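Local coordinates for protein chitinase (Paenibacillus sp. FPU-7, PDB 5GZT) that probably hydrolyses internal beta-1,4 linkages between N-acetylglucosamine units of chitin and chitodextrins, using two glycosyl hydrolase family 18 domains, at residues D394-Y399 with E438-Q443; E869-L874 with K912-A917. All coordinates share one frame; numbering follows the deposited sequence.

Contact 1: D394-Y399 with E438-Q443; sequences DFMNKY and EKLDAQ
Met396 and Leu440 make the apolar part of this contact. Met396 SD lies 3.6 Å from Leu440 CD2, the two side chains crossing at an oblique angle. The methyl group follows, with Met396 CE 3.9 Å from the same Leu440 CD2, so a single branch of the leucine receives the end of the methionine. The other branch stands back, Leu440 CD1 being 5.2 Å from Met396 SD. Met396 leaves the backbone extended and turns only at its last torsion (chi3 90°), which swings CE round beside CD2. Tyr451 touches both side chains, and Leu393, one turn before Asn397, also packs on Leu440.

The two helices are widely spaced here: the axes of 394-398 and 438-443 come no closer than 12.6 Å and their directions differ by 39°. Even the nearest backbone pair keeps Met396 CA 10.1 Å from Leu440 CA, so side chains span the gap. Helices 382-398 and 425-447 are neighbours on the outside of the family 18 TIM barrel, following strands 362-368 and 403-407 respectively, and the contact falls where the first of them ends.

The polar part is a meeting between two partly exposed carboxamides. Asn397 and Gln443 approach from opposite directions, Gln443 stretched out along its whole length, with Asn397 CG 4.1 Å from Gln443 CD. Their amide planes are turned 35° from each other, hence neither coplanar nor crossed squarely. Leu393 touches the glutamine side chain as well as the leucine, and so borders both the polar and the apolar group. A salt bridge from Lys439 to Glu386, nearer the start of helix 382-398, links the same two helices.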
loop_
_atom_site.group_PDB
_atom_site.type_symbol
_atom_site.label_atom_id
_atom_site.label_comp_id
_atom_site.label_asym_id
_atom_site.label_seq_id
_atom_site.Cartn_x
_atom_site.Cartn_y
_atom_site.Cartn_z
ATOM N N ASP B 394 21.108 -7.903 -6.834
ATOM C CA ASP B 394 21.007 -9.349 -7.209
ATOM C C ASP B 394 19.724 -10.014 -6.703
ATOM O O ASP B 394 19.037 -10.775 -7.472
ATOM C CB ASP B 394 22.225 -10.141 -6.684
ATOM C CG ASP B 394 23.534 -9.782 -7.434
ATOM O OD1 ASP B 394 23.432 -9.459 -8.635
ATOM O OD2 ASP B 394 24.624 -9.753 -6.810
ATOM N N PHE B 395 19.430 -9.732 -5.415
ATOM C CA PHE B 395 18.207 -10.277 -4.785
ATOM C C PHE B 395 16.999 -9.848 -5.560
ATOM O O PHE B 395 16.190 -10.731 -6.038
ATOM C CB PHE B 395 18.117 -9.843 -3.333
ATOM C CG PHE B 395 17.178 -10.689 -2.517
ATOM C CD1 PHE B 395 15.793 -10.551 -2.660
ATOM C CD2 PHE B 395 17.675 -11.634 -1.623
ATOM C CE1 PHE B 395 14.923 -11.348 -1.918
ATOM C CE2 PHE B 395 16.802 -12.387 -0.857
ATOM C CZ PHE B 395 15.435 -12.270 -1.039
ATOM N N MET B 396 16.920 -8.512 -5.774
ATOM C CA MET B 396 15.808 -7.883 -6.500
ATOM C C MET B 396 15.606 -8.523 -7.851
ATOM O O MET B 396 14.472 -8.936 -8.234
ATOM C CB MET B 396 16.030 -6.366 -6.629
ATOM C CG MET B 396 14.840 -5.577 -7.160
ATOM S SD MET B 396 15.183 -3.854 -7.582
ATOM C CE MET B 396 15.632 -4.169 -9.286
ATOM N N ASN B 397 16.723 -8.611 -8.588
ATOM C CA ASN B 397 16.725 -9.246 -9.927
ATOM C C ASN B 397 16.481 -10.711 -9.905
ATOM O O ASN B 397 15.717 -11.217 -10.776
ATOM C CB ASN B 397 18.046 -8.970 -10.655
ATOM C CG ASN B 397 18.203 -7.517 -10.934
ATOM O OD1 ASN B 397 19.249 -6.895 -10.661
ATOM N ND2 ASN B 397 17.127 -6.935 -11.420
ATOM N N LYS B 398 17.097 -11.416 -8.937
ATOM C CA LYS B 398 16.898 -12.886 -8.851
ATOM C C LYS B 398 15.436 -13.237 -8.743
ATOM O O LYS B 398 14.953 -14.098 -9.471
ATOM C CB LYS B 398 17.668 -13.481 -7.689
ATOM C CG LYS B 398 17.388 -14.970 -7.364
ATOM C CD LYS B 398 18.517 -15.523 -6.485
ATOM C CE LYS B 398 18.291 -16.932 -5.959
ATOM N NZ LYS B 398 18.230 -17.963 -7.021
ATOM N N TYR B 399 14.686 -12.523 -7.889
ATOM C CA TYR B 399 13.243 -12.843 -7.722
ATOM C C TYR B 399 12.269 -11.998 -8.521
ATOM O O TYR B 399 11.046 -12.156 -8.365
ATOM C CB TYR B 399 12.906 -12.846 -6.234
ATOM C CG TYR B 399 13.797 -13.812 -5.456
ATOM C CD1 TYR B 399 13.615 -15.180 -5.568
ATOM C CD2 TYR B 399 14.797 -13.352 -4.644
ATOM C CE1 TYR B 399 14.396 -16.063 -4.850
ATOM C CE2 TYR B 399 15.609 -14.206 -3.945
ATOM C CZ TYR B 399 15.383 -15.569 -4.036
ATOM O OH TYR B 399 16.191 -16.434 -3.356
ATOM N N GLU B 438 21.680 5.232 -7.215
ATOM C CA GLU B 438 22.594 5.256 -8.418
ATOM C C GLU B 438 22.511 3.944 -9.185
ATOM O O GLU B 438 22.144 3.924 -10.404
ATOM C CB GLU B 438 24.006 5.557 -7.983
ATOM C CG GLU B 438 24.105 7.003 -7.556
ATOM C CD GLU B 438 25.368 7.357 -6.794
ATOM O OE1 GLU B 438 26.195 6.479 -6.467
ATOM O OE2 GLU B 438 25.496 8.558 -6.492
ATOM N N LYS B 439 22.729 2.834 -8.471
ATOM C CA LYS B 439 22.763 1.555 -9.146
ATOM C C LYS B 439 21.441 1.188 -9.798
ATOM O O LYS B 439 21.407 0.479 -10.847
ATOM C CB LYS B 439 23.210 0.473 -8.187
ATOM C CG LYS B 439 24.590 0.719 -7.582
ATOM C CD LYS B 439 25.197 -0.601 -7.178
ATOM C CE LYS B 439 26.588 -0.426 -6.602
ATOM N NZ LYS B 439 27.610 -0.415 -7.685
ATOM N N LEU B 440 20.328 1.625 -9.182
ATOM C CA LEU B 440 19.015 1.208 -9.671
ATOM C C LEU B 440 18.751 2.018 -10.911
ATOM O O LEU B 440 18.264 1.489 -11.894
ATOM C CB LEU B 440 17.874 1.361 -8.625
ATOM C CG LEU B 440 17.864 0.354 -7.446
ATOM C CD1 LEU B 440 17.027 0.866 -6.270
ATOM C CD2 LEU B 440 17.336 -0.966 -7.936
ATOM N N ASP B 441 19.088 3.293 -10.860
ATOM C CA ASP B 441 18.983 4.153 -12.072
ATOM C C ASP B 441 19.825 3.626 -13.238
ATOM O O ASP B 441 19.325 3.543 -14.379
ATOM C CB ASP B 441 19.390 5.595 -11.740
ATOM C CG ASP B 441 18.360 6.302 -10.867
ATOM O OD1 ASP B 441 17.161 5.900 -10.882
ATOM O OD2 ASP B 441 18.739 7.267 -10.184
ATOM N N ALA B 442 21.064 3.227 -12.921
ATOM C CA ALA B 442 21.998 2.662 -13.909
ATOM C C ALA B 442 21.292 1.524 -14.591
ATOM O O ALA B 442 21.103 1.523 -15.808
ATOM C CB ALA B 442 23.265 2.171 -13.219
ATOM N N GLN B 443 20.783 0.598 -13.794
ATOM C CA GLN B 443 20.166 -0.572 -14.365
ATOM C C GLN B 443 18.938 -0.294 -15.232
ATOM O O GLN B 443 18.619 -1.037 -16.172
ATOM C CB GLN B 443 19.818 -1.539 -13.232
ATOM C CG GLN B 443 19.102 -2.788 -13.718
ATOM C CD GLN B 443 18.999 -3.857 -12.667
ATOM O OE1 GLN B 443 19.798 -3.938 -11.750
ATOM N NE2 GLN B 443 17.974 -4.654 -12.787
#

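Contact 2: E869-L874 with K912-A917; sequences ETREEL and KQNFTA
Arg871 lies with one face of its guanidinium over the methyl group of Ala917. The contact is flat and central: Ala917 CB stands 3.6 Å from Arg871 NE and 3.7 Å from Arg871 CZ. The aliphatic part joins in, with Arg871 CD 3.9 Å from the carbonyl carbon, Ala917 C. A bend at chi3 (-74°) turns the guanidinium across the alanine, and farther along helix 911-933 Leu918 and Leu921 also touch the arginine.

Both segments belong to the opening turns of their helices, 868-884 and 911-933, adjacent in the outer layer of the second family 18 TIM barrel. A strand of the barrel, 889-893, runs between them in the chain, giving the alternating beta/alpha order of this fold. Farther along the pair, Glu872 forms a salt bridge with Lys925.

Polar contact across the helices goes through water. Arg871 NH1 and Asn914 OD1 stay 4.0 Å apart, too far for a direct bond, and one water spans them: it accepts from Arg871 NH1 at 2.9 Å and donates to Asn914 OD1 at 2.7 Å. This water sits at the guanidinium edge, in its plane, whereas the Asn914 amide is tilted 39° from that plane. Arg871 NH1 also donates to the carbonyl of Ala865, a residue that packs on Asn914, so the water and this carbonyl share NH1 while Ala917 CB lies over one face; together they limit the guanidinium's rotation.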
loop_
_atom_site.group_PDB
_atom_site.type_symbol
_atom_site.label_atom_id
_atom_site.label_comp_id
_atom_site.label_asym_id
_atom_site.label_seq_id
_atom_site.Cartn_x
_atom_site.Cartn_y
_atom_site.Cartn_z
ATOM N N GLU B 869 -51.885 -9.914 -24.199
ATOM C CA GLU B 869 -52.695 -10.974 -24.742
ATOM C C GLU B 869 -51.957 -12.283 -24.636
ATOM O O GLU B 869 -52.550 -13.264 -24.340
ATOM C CB GLU B 869 -53.051 -10.715 -26.243
ATOM C CG GLU B 869 -54.075 -9.615 -26.422
ATOM C CD GLU B 869 -53.495 -8.174 -26.480
ATOM O OE1 GLU B 869 -52.265 -7.916 -26.304
ATOM O OE2 GLU B 869 -54.329 -7.271 -26.722
ATOM N N THR B 870 -50.678 -12.298 -24.924
ATOM C CA THR B 870 -49.938 -13.593 -24.869
ATOM C C THR B 870 -49.762 -14.056 -23.419
ATOM O O THR B 870 -49.804 -15.268 -23.121
ATOM C CB THR B 870 -48.604 -13.498 -25.565
ATOM O OG1 THR B 870 -47.864 -12.394 -25.066
ATOM C CG2 THR B 870 -48.814 -13.257 -27.078
ATOM N N ARG B 871 -49.591 -13.102 -22.516
ATOM C CA ARG B 871 -49.415 -13.411 -21.065
ATOM C C ARG B 871 -50.692 -14.063 -20.532
ATOM O O ARG B 871 -50.659 -15.109 -19.898
ATOM C CB ARG B 871 -49.083 -12.102 -20.283
ATOM C CG ARG B 871 -47.744 -11.579 -20.691
ATOM C CD ARG B 871 -47.152 -10.541 -19.819
ATOM N NE ARG B 871 -47.772 -9.245 -19.938
ATOM C CZ ARG B 871 -47.343 -8.197 -20.656
ATOM N NH1 ARG B 871 -46.310 -8.247 -21.396
ATOM N NH2 ARG B 871 -48.002 -7.036 -20.577
ATOM N N GLU B 872 -51.814 -13.449 -20.877
ATOM C CA GLU B 872 -53.127 -13.935 -20.597
ATOM C C GLU B 872 -53.337 -15.365 -21.090
ATOM O O GLU B 872 -53.755 -16.264 -20.324
ATOM C CB GLU B 872 -54.164 -12.940 -21.191
ATOM C CG GLU B 872 -55.619 -13.381 -21.093
ATOM C CD GLU B 872 -56.181 -13.115 -19.714
ATOM O OE1 GLU B 872 -55.528 -12.297 -18.975
ATOM O OE2 GLU B 872 -57.262 -13.712 -19.418
ATOM N N GLU B 873 -53.012 -15.592 -22.349
ATOM C CA GLU B 873 -53.187 -16.905 -22.892
ATOM C C GLU B 873 -52.286 -17.975 -22.208
ATOM O O GLU B 873 -52.744 -19.086 -21.865
ATOM C CB GLU B 873 -52.861 -16.850 -24.392
ATOM C CG GLU B 873 -53.138 -18.152 -25.048
ATOM C CD GLU B 873 -52.849 -18.129 -26.550
ATOM O OE1 GLU B 873 -52.108 -17.218 -27.060
ATOM O OE2 GLU B 873 -53.408 -19.076 -27.168
ATOM N N LEU B 874 -51.032 -17.643 -21.980
ATOM C CA LEU B 874 -50.122 -18.581 -21.323
ATOM C C LEU B 874 -50.627 -18.827 -19.876
ATOM O O LEU B 874 -50.719 -19.971 -19.417
ATOM C CB LEU B 874 -48.642 -18.089 -21.333
ATOM C CG LEU B 874 -47.716 -19.158 -20.685
ATOM C CD1 LEU B 874 -47.493 -20.265 -21.662
ATOM C CD2 LEU B 874 -46.368 -18.622 -20.215
ATOM N N LYS B 912 -36.804 -8.539 -19.703
ATOM C CA LYS B 912 -36.580 -8.075 -18.340
ATOM C C LYS B 912 -37.843 -7.509 -17.690
ATOM O O LYS B 912 -38.236 -7.951 -16.601
ATOM C CB LYS B 912 -35.469 -7.059 -18.323
ATOM C CG LYS B 912 -35.220 -6.412 -16.974
ATOM C CD LYS B 912 -33.844 -5.709 -16.990
ATOM C CE LYS B 912 -33.598 -5.235 -15.575
ATOM N NZ LYS B 912 -32.230 -4.688 -15.331
ATOM N N GLN B 913 -38.503 -6.579 -18.354
ATOM C CA GLN B 913 -39.734 -6.020 -17.864
ATOM C C GLN B 913 -40.969 -6.934 -18.053
ATOM O O GLN B 913 -41.951 -6.937 -17.201
ATOM C CB GLN B 913 -40.015 -4.645 -18.483
ATOM C CG GLN B 913 -38.906 -3.623 -18.231
ATOM C CD GLN B 913 -37.615 -3.806 -19.116
ATOM O OE1 GLN B 913 -37.602 -4.484 -20.204
ATOM N NE2 GLN B 913 -36.491 -3.246 -18.609
ATOM N N ASN B 914 -40.955 -7.671 -19.139
ATOM C CA ASN B 914 -42.065 -8.541 -19.451
ATOM C C ASN B 914 -42.144 -9.756 -18.466
ATOM O O ASN B 914 -43.224 -10.285 -18.265
ATOM C CB ASN B 914 -41.937 -9.057 -20.845
ATOM C CG ASN B 914 -42.121 -7.964 -21.924
ATOM O OD1 ASN B 914 -42.606 -6.895 -21.664
ATOM N ND2 ASN B 914 -41.749 -8.284 -23.135
ATOM N N PHE B 915 -41.002 -10.230 -17.979
ATOM C CA PHE B 915 -40.980 -11.261 -16.952
ATOM C C PHE B 915 -41.714 -10.795 -15.711
ATOM O O PHE B 915 -42.541 -11.530 -15.151
ATOM C CB PHE B 915 -39.551 -11.686 -16.662
ATOM C CG PHE B 915 -39.413 -12.903 -15.752
ATOM C CD1 PHE B 915 -40.278 -13.975 -15.823
ATOM C CD2 PHE B 915 -38.366 -12.970 -14.819
ATOM C CE1 PHE B 915 -40.098 -15.083 -15.031
ATOM C CE2 PHE B 915 -38.224 -14.058 -14.002
ATOM C CZ PHE B 915 -39.085 -15.131 -14.118
ATOM N N THR B 916 -41.493 -9.544 -15.346
ATOM C CA THR B 916 -42.162 -8.936 -14.196
ATOM C C THR B 916 -43.680 -8.916 -14.500
ATOM O O THR B 916 -44.533 -9.235 -13.625
ATOM C CB THR B 916 -41.612 -7.529 -13.988
ATOM O OG1 THR B 916 -40.207 -7.648 -13.724
ATOM C CG2 THR B 916 -42.385 -6.786 -12.867
ATOM N N ALA B 917 -44.058 -8.518 -15.715
ATOM C CA ALA B 917 -45.518 -8.443 -16.045
ATOM C C ALA B 917 -46.126 -9.824 -16.113
ATOM O O ALA B 917 -47.284 -10.021 -15.684
ATOM C CB ALA B 917 -45.746 -7.629 -17.374
HETATM O O HOH W 1 -44.948 -6.007 -22.647
#

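In the fold
The two contacts join equivalent helix pairs in separate family 18 barrels, but at different levels. Contact 1 lies where helix 382-398 ends, toward the N-terminal end of the barrel strands; contact 2 lies at the helix starts, toward their C-terminal end, the side that carries the active site in TIM barrels. Contact 1 is partly buried, with an apolar pair buried and two partly exposed amides beside it. Contact 2 is a surface contact, in which a charged group rests on a methyl and a water supplies the polar link. Their centres are 67 Å apart, on opposite sides of the chain's centre, and their nearest atoms remain about 44 Å from each other.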